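Local coordinates for sulfate adenylyltransferase (Allochromatium vinosum, PDB 4DNX), which catalyses the transfer of the adenylyl group of ATP to sulfate, giving adenosine 5'-phosphosulfate and diphosphate, at residues 280-283 against 284-288; 310-313 against 314-317; 292-295 against 296-300; 204-207 against 208-211; 171-174 against 175-178. All coordinates share one frame; numbering follows the deposited sequence.

Contact 1: 280-283 against 284-288; sequences HAYF and RQNMG
Arg284 folds back along its own helix, laying its guanidinium beside the Phe283 ring and the base of His280. CE1 of Phe283 sits 3.2 Å above one face of the Arg284 guanidinium, offset toward its rim; the planes are 47° apart, so this is no flat stack. Arg284 NH1 comes alongside His280, nearest at its CB, 3.4 Å away. A bend at chi2 (62°) turns the arginine chain back, and CD of Arg284 ends 3.1 Å from His280 O. One turn apart, Tyr282 and Asn286 meet, ND2 of Asn286 lying 3.4 Å from CE1 of Tyr282; ND2 also bonds the carbonyls of Tyr51 and Ser53, while OD1 accepts from Val5 N. Beneath run four consecutive i to i+4 backbone bonds, beginning with Arg284 N to His280 O (3.1 Å). Gly288 ends helix 274-287 in a Schellman motif, its N 3.0 Å from Gln285 O and weakly bonded to Arg284 O. Farther out, Arg284 NE meets His227 ND1 and NH2 meets Gln199 OE1, on two strands of the parallel sheet. The buried guanidinium is thus held by aromatic contact on one face and by hydrogen bonds from its nitrogens, probably fixing its rotation.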
loop_
_atom_site.group_PDB
_atom_site.type_symbol
_atom_site.label_atom_id
_atom_site.label_comp_id
_atom_site.label_asym_id
_atom_site.label_seq_id
_atom_site.Cartn_x
_atom_site.Cartn_y
_atom_site.Cartn_z
ATOM N N HIS A 280 14.938 -4.404 15.583
ATOM C CA HIS A 280 14.279 -3.142 15.166
ATOM C C HIS A 280 15.203 -2.233 14.385
ATOM O O HIS A 280 14.797 -1.741 13.341
ATOM C CB HIS A 280 13.768 -2.387 16.378
ATOM C CG HIS A 280 12.566 -2.996 17.022
ATOM N ND1 HIS A 280 12.081 -2.538 18.238
ATOM C CD2 HIS A 280 11.757 -4.014 16.643
ATOM C CE1 HIS A 280 11.010 -3.249 18.567
ATOM N NE2 HIS A 280 10.788 -4.147 17.614
ATOM N N ALA A 281 16.432 -2.035 14.870
ATOM C CA ALA A 281 17.418 -1.209 14.155
ATOM C C ALA A 281 17.748 -1.814 12.787
ATOM O O ALA A 281 17.816 -1.109 11.754
ATOM C CB ALA A 281 18.679 -0.981 15.015
ATOM N N TYR A 282 17.882 -3.135 12.764
ATOM C CA TYR A 282 18.211 -3.832 11.523
ATOM C C TYR A 282 17.162 -3.567 10.433
ATOM O O TYR A 282 17.520 -3.118 9.312
ATOM C CB TYR A 282 18.278 -5.312 11.839
ATOM C CG TYR A 282 18.735 -6.182 10.670
ATOM C CD1 TYR A 282 17.861 -6.479 9.619
ATOM C CD2 TYR A 282 20.009 -6.706 10.661
ATOM C CE1 TYR A 282 18.311 -7.271 8.521
ATOM C CE2 TYR A 282 20.479 -7.504 9.612
ATOM C CZ TYR A 282 19.612 -7.774 8.542
ATOM O OH TYR A 282 20.089 -8.542 7.500
ATOM N N PHE A 283 15.884 -3.805 10.736
ATOM C CA PHE A 283 14.879 -3.629 9.686
ATOM C C PHE A 283 14.557 -2.172 9.343
ATOM O O PHE A 283 14.153 -1.871 8.206
ATOM C CB PHE A 283 13.643 -4.545 9.821
ATOM C CG PHE A 283 12.721 -4.279 10.986
ATOM C CD1 PHE A 283 11.750 -3.279 10.921
ATOM C CD2 PHE A 283 12.698 -5.195 12.049
ATOM C CE1 PHE A 283 10.809 -3.116 12.008
ATOM C CE2 PHE A 283 11.795 -5.062 13.131
ATOM C CZ PHE A 283 10.831 -4.029 13.105
ATOM N N ARG A 284 14.834 -1.284 10.301
ATOM C CA ARG A 284 14.660 0.140 10.030
ATOM C C ARG A 284 15.750 0.636 9.099
ATOM O O ARG A 284 15.526 1.559 8.295
ATOM C CB ARG A 284 14.609 0.954 11.334
ATOM C CG ARG A 284 13.190 1.238 11.836
ATOM C CD ARG A 284 12.496 0.026 12.146
ATOM N NE ARG A 284 11.075 0.086 12.590
ATOM C CZ ARG A 284 10.584 -0.260 13.787
ATOM N NH1 ARG A 284 11.371 -0.519 14.829
ATOM N NH2 ARG A 284 9.258 -0.359 13.950
ATOM N N GLN A 285 16.949 0.082 9.202
ATOM C CA GLN A 285 18.003 0.454 8.229
ATOM C C GLN A 285 17.577 -0.046 6.861
ATOM O O GLN A 285 17.719 0.684 5.853
ATOM C CB GLN A 285 19.375 -0.107 8.629
ATOM C CG GLN A 285 20.483 0.324 7.632
ATOM C CD GLN A 285 21.881 -0.106 8.047
ATOM O OE1 GLN A 285 22.242 -0.065 9.232
ATOM N NE2 GLN A 285 22.706 -0.463 7.055
ATOM N N ASN A 286 17.060 -1.282 6.806
ATOM C CA ASN A 286 16.581 -1.795 5.500
ATOM C C ASN A 286 15.504 -0.929 4.804
ATOM O O ASN A 286 15.528 -0.772 3.599
ATOM C CB ASN A 286 16.118 -3.260 5.616
ATOM C CG ASN A 286 17.274 -4.219 5.500
ATOM O OD1 ASN A 286 18.325 -3.870 4.957
ATOM N ND2 ASN A 286 17.076 -5.450 5.960
ATOM N N MET A 287 14.604 -0.346 5.588
ATOM C CA MET A 287 13.560 0.516 5.048
ATOM C C MET A 287 14.088 1.934 4.686
ATOM O O MET A 287 13.398 2.648 3.955
ATOM C CB MET A 287 12.339 0.524 5.973
ATOM C CG MET A 287 12.418 1.596 7.004
ATOM S SD MET A 287 11.039 1.384 8.174
ATOM C CE MET A 287 11.264 2.920 9.123
ATOM N N GLY A 288 15.340 2.289 5.083
ATOM C CA GLY A 288 15.948 3.541 4.644
ATOM C C GLY A 288 16.111 4.611 5.727
ATOM O O GLY A 288 16.550 5.734 5.427
#

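Contact 2: 310-313 against 314-317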
loop_
_atom_site.group_PDB
_atom_site.type_symbol
_atom_site.label_atom_id
_atom_site.label_comp_id
_atom_site.label_asym_id
_atom_site.label_seq_id
_atom_site.Cartn_x
_atom_site.Cartn_y
_atom_site.Cartn_z
ATOM N N ALA A 310 18.522 -1.550 26.329
ATOM C CA ALA A 310 18.269 -1.560 24.890
ATOM C C ALA A 310 19.026 -0.448 24.155
ATOM O O ALA A 310 19.185 -0.505 22.927
ATOM C CB ALA A 310 16.761 -1.521 24.593
ATOM N N GLN A 311 19.480 0.564 24.880
ATOM C CA GLN A 311 20.391 1.528 24.264
ATOM C C GLN A 311 21.843 1.027 24.305
ATOM O O GLN A 311 22.552 1.084 23.300
ATOM C CB GLN A 311 20.292 2.879 24.982
ATOM C CG GLN A 311 18.875 3.467 24.973
ATOM C CD GLN A 311 18.800 4.808 25.760
ATOM O OE1 GLN A 311 19.734 5.202 26.477
ATOM N NE2 GLN A 311 17.686 5.503 25.605
ATOM N N THR A 312 22.283 0.533 25.460
ATOM C CA THR A 312 23.708 0.199 25.650
ATOM C C THR A 312 24.141 -1.101 24.938
ATOM O O THR A 312 25.334 -1.331 24.750
ATOM C CB THR A 312 24.120 0.164 27.130
ATOM O OG1 THR A 312 23.359 -0.845 27.815
ATOM C CG2 THR A 312 23.894 1.550 27.766
ATOM N N ILE A 313 23.179 -1.931 24.543
ATOM C CA ILE A 313 23.525 -3.168 23.833
ATOM C C ILE A 313 24.295 -2.792 22.544
ATOM O O ILE A 313 25.133 -3.560 22.053
ATOM C CB ILE A 313 22.261 -4.003 23.491
ATOM C CG1 ILE A 313 22.661 -5.394 22.969
ATOM C CG2 ILE A 313 21.292 -3.264 22.511
ATOM C CD1 ILE A 313 21.506 -6.412 22.997
ATOM N N PHE A 314 24.041 -1.588 22.021
ATOM C CA PHE A 314 24.708 -1.155 20.788
ATOM C C PHE A 314 26.186 -0.786 20.995
ATOM O O PHE A 314 26.944 -0.770 20.024
ATOM C CB PHE A 314 23.934 0.011 20.115
ATOM C CG PHE A 314 22.623 -0.412 19.538
ATOM C CD1 PHE A 314 21.480 -0.358 20.319
ATOM C CD2 PHE A 314 22.518 -0.909 18.231
ATOM C CE1 PHE A 314 20.260 -0.764 19.834
ATOM C CE2 PHE A 314 21.269 -1.322 17.727
ATOM C CZ PHE A 314 20.145 -1.252 18.525
ATOM N N ASP A 315 26.584 -0.536 22.244
ATOM C CA ASP A 315 27.970 -0.149 22.582
ATOM C C ASP A 315 28.923 -1.329 22.571
ATOM O O ASP A 315 30.058 -1.223 22.102
ATOM C CB ASP A 315 28.048 0.479 23.982
ATOM C CG ASP A 315 27.350 1.819 24.070
ATOM O OD1 ASP A 315 27.250 2.520 23.036
ATOM O OD2 ASP A 315 26.914 2.168 25.187
ATOM N N ASP A 316 28.469 -2.452 23.121
ATOM C CA ASP A 316 29.371 -3.576 23.341
ATOM C C ASP A 316 28.989 -4.798 22.528
ATOM O O ASP A 316 29.826 -5.322 21.784
ATOM C CB ASP A 316 29.476 -3.921 24.838
ATOM C CG ASP A 316 28.307 -3.368 25.657
ATOM O OD1 ASP A 316 27.150 -3.489 25.195
ATOM O OD2 ASP A 316 28.555 -2.807 26.751
ATOM N N ALA A 317 27.736 -5.235 22.648
ATOM C CA ALA A 317 27.354 -6.531 22.113
ATOM C C ALA A 317 27.222 -6.557 20.592
ATOM O O ALA A 317 27.577 -7.554 19.965
ATOM C CB ALA A 317 26.074 -7.085 22.789
#
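The Phe314 ring is met at its edge, near its own plane, by two backbone carbonyls of the preceding turn, Ala310 O and Gln311 O. Ala310 O is 3.3 Å from CE1 of Phe314, and Gln311 O is 3.5 Å from CD1 of Phe314. These residues belong to helix 309-316, the short helix of the beta-alpha-beta unit that links strand 291-294 to strand 326-329 in the Rossmann-like sheet. Ala310 O is buried and has no hydrogen-bonding partner in the model; the C-H edge of the ring, probably slightly positive, is one of its neighbours. Ile313 reaches the same ring obliquely through its CG2, 3.6 Å from CD1 of Phe314. Anti to the backbone N (chi1 -170°), CG1 of Ile313 lies beside the carbonyl carbon, within 3.8 Å of Ala317 CB. The helix itself is loosely bonded here. Phe314 N makes only a weak i to i+3 bond to Gln311 O, and Asp315 N binds Thr312 O at 2.9 Å from 60° above the carbonyl plane. Ile313 O receives a weak bond from Ala317 N. Toward the sheet, Phe314 packs on Ile294 and Ile327, while Asp315 pairs with Arg329 and Gln311 NE2 bonds to Ala330 O. At the exposed end Asp316 has a chi1 of 19°, close to eclipsed. This sets OD1 of Asp316 2.9 Å from Thr312 O, an approach of two acceptors, while the same OD1 takes a weak bond from Ala317 N at 3.1 Å.

Contact 3: 292-295 against 296-300; sequences FIIG and RDHAG
Phe292 and His298 both carry CG anti to the backbone N, with chi1 at 175° and -174°, and from opposite directions these two torsions bring their rings together. The meeting takes place where strand 291-294, in the parallel Rossmann-like sheet, runs into segment 295-300, whose sequence matches the GRDHAG motif of ATP sulfurylases, found at the nucleotide site in relatives and probably here too. CZ of Phe292 is 3.7 Å from CE1 of His298. The rings approach obliquely, their centroids 5.5 Å apart and their planes at 87°. Ile294 supports the imidazole at its base, its CG2 lying 3.6 Å from CB of His298. That methyl is the branch anti to the backbone N, and the two side chains are roughly perpendicular. Two overlapping type II turns, Gly295 to His298 and Asp297 to Gly300, bend the chain so that His298 faces back onto the strand. Asp297 and Ala299 occupy the third positions of these turns, and both have positive phi. The second turn is closed by Gly300 N bonding to Asp297 O at 3.1 Å; in the first, Gly295 O and His298 N are 3.7 Å apart and no bond is made. Beyond the segments, NE2 of His298 is bonded to ND1 of His280, and Arg296 forms a salt bridge with Asp331. The imidazole is therefore engaged through both nitrogens. An ordered water lies in the ring plane, 2.6 Å from ND1 of His298, and accepts the N-H of Gly295 at 2.8 Å.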
loop_
_atom_site.group_PDB
_atom_site.type_symbol
_atom_site.label_atom_id
_atom_site.label_comp_id
_atom_site.label_asym_id
_atom_site.label_seq_id
_atom_site.Cartn_x
_atom_site.Cartn_y
_atom_site.Cartn_z
ATOM N N PHE A 292 17.122 5.882 14.606
ATOM C CA PHE A 292 16.038 5.148 15.210
ATOM C C PHE A 292 15.934 5.539 16.672
ATOM O O PHE A 292 16.944 5.531 17.378
ATOM C CB PHE A 292 16.311 3.627 15.110
ATOM C CG PHE A 292 15.284 2.775 15.820
ATOM C CD1 PHE A 292 13.930 3.006 15.662
ATOM C CD2 PHE A 292 15.699 1.691 16.595
ATOM C CE1 PHE A 292 12.955 2.191 16.316
ATOM C CE2 PHE A 292 14.769 0.890 17.241
ATOM C CZ PHE A 292 13.402 1.128 17.104
ATOM N N ILE A 293 14.737 5.914 17.112
ATOM C CA ILE A 293 14.541 6.376 18.502
ATOM C C ILE A 293 14.340 5.146 19.411
ATOM O O ILE A 293 13.425 4.324 19.183
ATOM C CB ILE A 293 13.287 7.245 18.610
ATOM C CG1 ILE A 293 13.493 8.568 17.881
ATOM C CG2 ILE A 293 12.902 7.546 20.106
ATOM C CD1 ILE A 293 12.217 9.422 17.777
ATOM N N ILE A 294 15.142 5.080 20.465
ATOM C CA ILE A 294 15.026 4.028 21.506
ATOM C C ILE A 294 14.988 4.762 22.846
ATOM O O ILE A 294 15.933 5.431 23.215
ATOM C CB ILE A 294 16.255 3.073 21.473
ATOM C CG1 ILE A 294 16.316 2.371 20.108
ATOM C CG2 ILE A 294 16.261 2.035 22.703
ATOM C CD1 ILE A 294 17.318 1.238 20.001
ATOM N N GLY A 295 13.873 4.627 23.542
ATOM C CA GLY A 295 13.693 5.199 24.885
ATOM C C GLY A 295 13.904 4.207 26.021
ATOM O O GLY A 295 14.541 3.171 25.842
ATOM N N ARG A 296 13.338 4.505 27.189
ATOM C CA ARG A 296 13.443 3.643 28.373
ATOM C C ARG A 296 12.623 2.380 28.194
ATOM O O ARG A 296 11.491 2.440 27.681
ATOM C CB ARG A 296 12.914 4.437 29.562
ATOM C CG ARG A 296 13.004 3.760 30.903
ATOM C CD ARG A 296 12.412 4.675 31.977
ATOM N NE ARG A 296 13.282 5.813 32.250
ATOM C CZ ARG A 296 14.141 5.883 33.265
ATOM N NH1 ARG A 296 14.261 4.880 34.125
ATOM N NH2 ARG A 296 14.885 6.961 33.421
ATOM N N ASP A 297 13.194 1.233 28.593
ATOM C CA ASP A 297 12.496 -0.047 28.551
ATOM C C ASP A 297 11.998 -0.447 27.180
ATOM O O ASP A 297 10.971 -1.092 27.030
ATOM C CB ASP A 297 11.377 -0.070 29.607
ATOM C CG ASP A 297 11.938 -0.074 31.039
ATOM O OD1 ASP A 297 11.584 0.828 31.854
ATOM O OD2 ASP A 297 12.764 -0.985 31.352
ATOM N N HIS A 298 12.728 -0.048 26.138
ATOM C CA HIS A 298 12.304 -0.345 24.790
ATOM C C HIS A 298 12.089 -1.848 24.567
ATOM O O HIS A 298 12.972 -2.631 24.897
ATOM C CB HIS A 298 13.332 0.222 23.807
ATOM C CG HIS A 298 12.926 0.085 22.372
ATOM N ND1 HIS A 298 12.194 1.051 21.711
ATOM C CD2 HIS A 298 13.125 -0.917 21.481
ATOM C CE1 HIS A 298 11.991 0.664 20.457
ATOM N NE2 HIS A 298 12.531 -0.534 20.300
ATOM N N ALA A 299 10.916 -2.200 24.025
ATOM C CA ALA A 299 10.517 -3.594 23.700
ATOM C C ALA A 299 10.514 -4.536 24.917
ATOM O O ALA A 299 10.560 -5.769 24.761
ATOM C CB ALA A 299 11.414 -4.158 22.586
ATOM N N GLY A 300 10.434 -3.963 26.105
ATOM C CA GLY A 300 10.538 -4.728 27.362
ATOM C C GLY A 300 9.229 -5.339 27.828
ATOM O O GLY A 300 8.164 -5.119 27.229
HETATM O O HOH W 1 11.473 3.210 22.985
#

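Contact 4: 204-207 against 208-211; sequences MHRA and HEEL
The start of helix 206-219, with the His-Arg-Ala-His sequence that matches the HXXH signature of this nucleotidyltransferase superfamily, is built by His205 at the N-cap position and the first-turn residues it bonds. His205 O takes the N-H of Glu209 at 3.0 Å with a C=O...N angle of 164°, nearly along the C=O axis, and a weaker bond from His208 N. Arg206 O and Ala207 O continue the series with Glu210 N and Leu211 N. Ahead of the helix Met204 crosses His208 at about a right angle, its bent chain bringing CE to 3.8 Å from His208 O. A water ties the same stretch to the helix, giving hydrogens to Met204 O (3.0 Å) and to Glu209 OE1 (2.8 Å). Arg206 and Glu210 run side by side, but NE to OE1 is 4.0 Å, a long salt bridge; Arg206 NH1 has a firmer partner in Pro376 O. The other carboxylate oxygen of Glu209, OE2, pairs with Lys213 and Arg380. In the fold, helix 206-219 is the crossover between strands 195-200 and 223-230. Met204 and Glu209 rest on helix 240-254, and His205, bonded through ND1 to Ser379 OG, packs against helices 361-369 and 381-393.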
loop_
_atom_site.group_PDB
_atom_site.type_symbol
_atom_site.label_atom_id
_atom_site.label_comp_id
_atom_site.label_asym_id
_atom_site.label_seq_id
_atom_site.Cartn_x
_atom_site.Cartn_y
_atom_site.Cartn_z
ATOM N N MET A 204 -0.502 9.134 19.129
ATOM C CA MET A 204 0.633 9.871 19.668
ATOM C C MET A 204 0.113 11.186 20.252
ATOM O O MET A 204 -0.499 11.986 19.544
ATOM C CB MET A 204 1.633 10.133 18.545
ATOM C CG MET A 204 2.394 8.858 18.139
ATOM S SD MET A 204 3.304 9.175 16.621
ATOM C CE MET A 204 4.494 10.415 17.185
ATOM N N HIS A 205 0.301 11.366 21.563
ATOM C CA HIS A 205 0.008 12.633 22.199
ATOM C C HIS A 205 1.242 13.525 22.197
ATOM O O HIS A 205 2.235 13.228 21.493
ATOM C CB HIS A 205 -0.620 12.373 23.577
ATOM C CG HIS A 205 -1.961 11.747 23.435
ATOM N ND1 HIS A 205 -3.055 12.450 22.981
ATOM C CD2 HIS A 205 -2.354 10.454 23.536
ATOM C CE1 HIS A 205 -4.087 11.631 22.872
ATOM N NE2 HIS A 205 -3.690 10.417 23.221
ATOM N N ARG A 206 1.152 14.658 22.876
ATOM C CA ARG A 206 2.188 15.674 22.721
ATOM C C ARG A 206 3.573 15.215 23.110
ATOM O O ARG A 206 4.569 15.691 22.533
ATOM C CB ARG A 206 1.796 16.985 23.414
ATOM C CG ARG A 206 1.503 18.008 22.366
ATOM C CD ARG A 206 1.267 19.381 22.959
ATOM N NE ARG A 206 2.548 20.041 23.189
ATOM C CZ ARG A 206 2.672 21.268 23.688
ATOM N NH1 ARG A 206 1.593 21.963 24.022
ATOM N NH2 ARG A 206 3.875 21.794 23.874
ATOM N N ALA A 207 3.660 14.297 24.076
ATOM C CA ALA A 207 4.976 13.818 24.535
ATOM C C ALA A 207 5.710 13.079 23.419
ATOM O O ALA A 207 6.915 13.284 23.213
ATOM C CB ALA A 207 4.813 12.918 25.759
ATOM N N HIS A 208 4.979 12.216 22.718
ATOM C CA HIS A 208 5.591 11.396 21.655
ATOM C C HIS A 208 5.814 12.220 20.429
ATOM O O HIS A 208 6.823 12.042 19.742
ATOM C CB HIS A 208 4.737 10.160 21.358
ATOM C CG HIS A 208 4.907 9.088 22.393
ATOM N ND1 HIS A 208 3.979 8.095 22.605
ATOM C CD2 HIS A 208 5.903 8.872 23.288
ATOM C CE1 HIS A 208 4.385 7.319 23.598
ATOM N NE2 HIS A 208 5.553 7.767 24.028
ATOM N N GLU A 209 4.907 13.173 20.188
ATOM C CA GLU A 209 5.035 14.093 19.055
ATOM C C GLU A 209 6.320 14.912 19.213
ATOM O O GLU A 209 7.137 15.042 18.266
ATOM C CB GLU A 209 3.820 15.029 19.041
ATOM C CG GLU A 209 3.934 16.189 18.080
ATOM C CD GLU A 209 2.872 17.270 18.293
ATOM O OE1 GLU A 209 1.730 17.001 18.814
ATOM O OE2 GLU A 209 3.192 18.421 17.939
ATOM N N GLU A 210 6.496 15.457 20.412
ATOM C CA GLU A 210 7.658 16.288 20.696
ATOM C C GLU A 210 8.952 15.472 20.741
ATOM O O GLU A 210 10.008 15.981 20.405
ATOM C CB GLU A 210 7.438 17.083 21.996
ATOM C CG GLU A 210 6.243 18.081 21.916
ATOM C CD GLU A 210 6.422 19.174 20.866
ATOM O OE1 GLU A 210 5.375 19.703 20.415
ATOM O OE2 GLU A 210 7.586 19.512 20.507
ATOM N N LEU A 211 8.878 14.194 21.136
ATOM C CA LEU A 211 10.050 13.346 21.111
ATOM C C LEU A 211 10.547 13.169 19.688
ATOM O O LEU A 211 11.754 13.268 19.455
ATOM C CB LEU A 211 9.727 11.971 21.667
ATOM C CG LEU A 211 10.913 11.038 21.817
ATOM C CD1 LEU A 211 11.936 11.664 22.775
ATOM C CD2 LEU A 211 10.371 9.740 22.366
HETATM O O HOH W 2 -0.059 14.896 19.291
#

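Contact 5: 171-174 against 175-178; sequences TDFP and DTFR
From its CB, Phe173 first meets Thr176, whose OG1 lies 3.5 Å away. With chi1 at -50° the ring then swings away from segment 175-178. One face is covered by Asp172 CB, 3.6 Å above the plane and toward the rim, and farther out the ring packs on Leu230 and Ala240. The backbone O of Phe173 is gripped by two donors: Phe177 N reaches Phe173 O almost straight, at 3.0 Å with an N-H...O angle of 171°, whereas Thr176 N, 3.2 Å from the same O, stands 57° above the carbonyl plane. The i to i+4 bond closes an alpha turn, with Pro174 and Asp175 near helical backbone angles. A water spans it, donating to Pro174 O (2.8 Å) and Phe177 O. Arg178 curls back over the same turn, its NH1 bonding Asp175 O (3.0 Å) and Phe177 O (3.1 Å), while NH2 forms a salt bridge with Glu182 of the second subunit. Asp175 likewise reaches Tyr16 and Thr179 of that subunit, so the turn lies buried in the dimer interface. Within its own chain it connects helix 167-172 to helix 180-190, with Thr176 against strand 223-230 and helix 240-254.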
loop_
_atom_site.group_PDB
_atom_site.type_symbol
_atom_site.label_atom_id
_atom_site.label_comp_id
_atom_site.label_asym_id
_atom_site.label_seq_id
_atom_site.Cartn_x
_atom_site.Cartn_y
_atom_site.Cartn_z
ATOM N N THR A 171 -4.394 -7.054 4.050
ATOM C CA THR A 171 -5.831 -7.102 3.818
ATOM C C THR A 171 -6.592 -6.189 4.795
ATOM O O THR A 171 -7.549 -5.499 4.400
ATOM C CB THR A 171 -6.373 -8.565 3.994
ATOM O OG1 THR A 171 -5.597 -9.435 3.156
ATOM C CG2 THR A 171 -7.852 -8.644 3.520
ATOM N N ASP A 172 -6.157 -6.173 6.048
ATOM C CA ASP A 172 -6.949 -5.431 7.070
ATOM C C ASP A 172 -6.510 -3.980 7.150
ATOM O O ASP A 172 -7.256 -3.170 7.706
ATOM C CB ASP A 172 -6.792 -6.026 8.472
ATOM C CG ASP A 172 -7.470 -7.400 8.628
ATOM O OD1 ASP A 172 -8.103 -7.860 7.661
ATOM O OD2 ASP A 172 -7.337 -8.009 9.725
ATOM N N PHE A 173 -5.256 -3.679 6.716
ATOM C CA PHE A 173 -4.708 -2.315 6.863
ATOM C C PHE A 173 -4.176 -1.822 5.481
ATOM O O PHE A 173 -2.970 -1.538 5.346
ATOM C CB PHE A 173 -3.599 -2.294 7.934
ATOM C CG PHE A 173 -4.001 -2.956 9.252
ATOM C CD1 PHE A 173 -4.722 -2.265 10.224
ATOM C CD2 PHE A 173 -3.660 -4.272 9.499
ATOM C CE1 PHE A 173 -5.071 -2.902 11.419
ATOM C CE2 PHE A 173 -4.014 -4.899 10.693
ATOM C CZ PHE A 173 -4.695 -4.229 11.644
ATOM N N PRO A 174 -5.048 -1.779 4.474
ATOM C CA PRO A 174 -4.549 -1.577 3.083
ATOM C C PRO A 174 -3.861 -0.249 2.855
ATOM O O PRO A 174 -2.981 -0.189 1.944
ATOM C CB PRO A 174 -5.798 -1.706 2.203
ATOM C CG PRO A 174 -6.984 -1.269 3.151
ATOM C CD PRO A 174 -6.531 -1.899 4.490
ATOM N N ASP A 175 -4.222 0.789 3.605
ATOM C CA ASP A 175 -3.603 2.123 3.405
ATOM C C ASP A 175 -2.306 2.335 4.154
ATOM O O ASP A 175 -1.524 3.236 3.813
ATOM C CB ASP A 175 -4.584 3.274 3.741
ATOM C CG ASP A 175 -5.792 3.321 2.793
ATOM O OD1 ASP A 175 -5.716 2.763 1.650
ATOM O OD2 ASP A 175 -6.818 3.932 3.154
ATOM N N THR A 176 -2.045 1.530 5.181
ATOM C CA THR A 176 -0.906 1.770 6.027
ATOM C C THR A 176 0.201 0.721 5.903
ATOM O O THR A 176 1.371 1.061 6.006
ATOM C CB THR A 176 -1.298 1.932 7.524
ATOM O OG1 THR A 176 -2.103 0.826 7.913
ATOM C CG2 THR A 176 -2.125 3.214 7.700
ATOM N N PHE A 177 -0.160 -0.552 5.667
ATOM C CA PHE A 177 0.855 -1.569 5.516
ATOM C C PHE A 177 1.769 -1.213 4.357
ATOM O O PHE A 177 1.267 -0.895 3.274
ATOM C CB PHE A 177 0.278 -2.976 5.272
ATOM C CG PHE A 177 1.338 -4.001 5.052
ATOM C CD1 PHE A 177 1.982 -4.612 6.136
ATOM C CD2 PHE A 177 1.783 -4.298 3.728
ATOM C CE1 PHE A 177 3.009 -5.549 5.922
ATOM C CE2 PHE A 177 2.860 -5.192 3.514
ATOM C CZ PHE A 177 3.437 -5.840 4.613
ATOM N N ARG A 178 3.093 -1.264 4.626
ATOM C CA ARG A 178 4.121 -0.963 3.593
ATOM C C ARG A 178 5.263 -1.946 3.695
ATOM O O ARG A 178 5.630 -2.364 4.780
ATOM C CB ARG A 178 4.756 0.421 3.845
ATOM C CG ARG A 178 3.821 1.500 3.555
ATOM C CD ARG A 178 3.701 1.783 2.057
ATOM N NE ARG A 178 2.946 3.013 1.935
ATOM C CZ ARG A 178 1.628 3.121 2.111
ATOM N NH1 ARG A 178 0.866 2.048 2.364
ATOM N NH2 ARG A 178 1.059 4.319 2.013
HETATM O O HOH W 3 -0.636 -1.717 1.813
#

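Contacts 1, 2 and 3 form one continuous cluster on the parallel sheet: Ala281 packs on Phe314, His280 bonds to His298, and Gln311 bonds to Ile294 O. Contact 4, on another crossover helix, touches the cluster where its Leu211 packs on Ile293 of strand 291-294, whereas contact 5 touches none of the others and lies about 33 Å, centre to centre, from contact 2. Contacts 1 and 5 are wholly buried, one inside the domain and one at the subunit interface, and in both an arginine is fixed by several hydrogen bonds. Among the partly exposed contacts, contact 2 has weak helical bonds and contact 4 a long salt bridge. Bridging waters occur in contacts 3, 4 and 5.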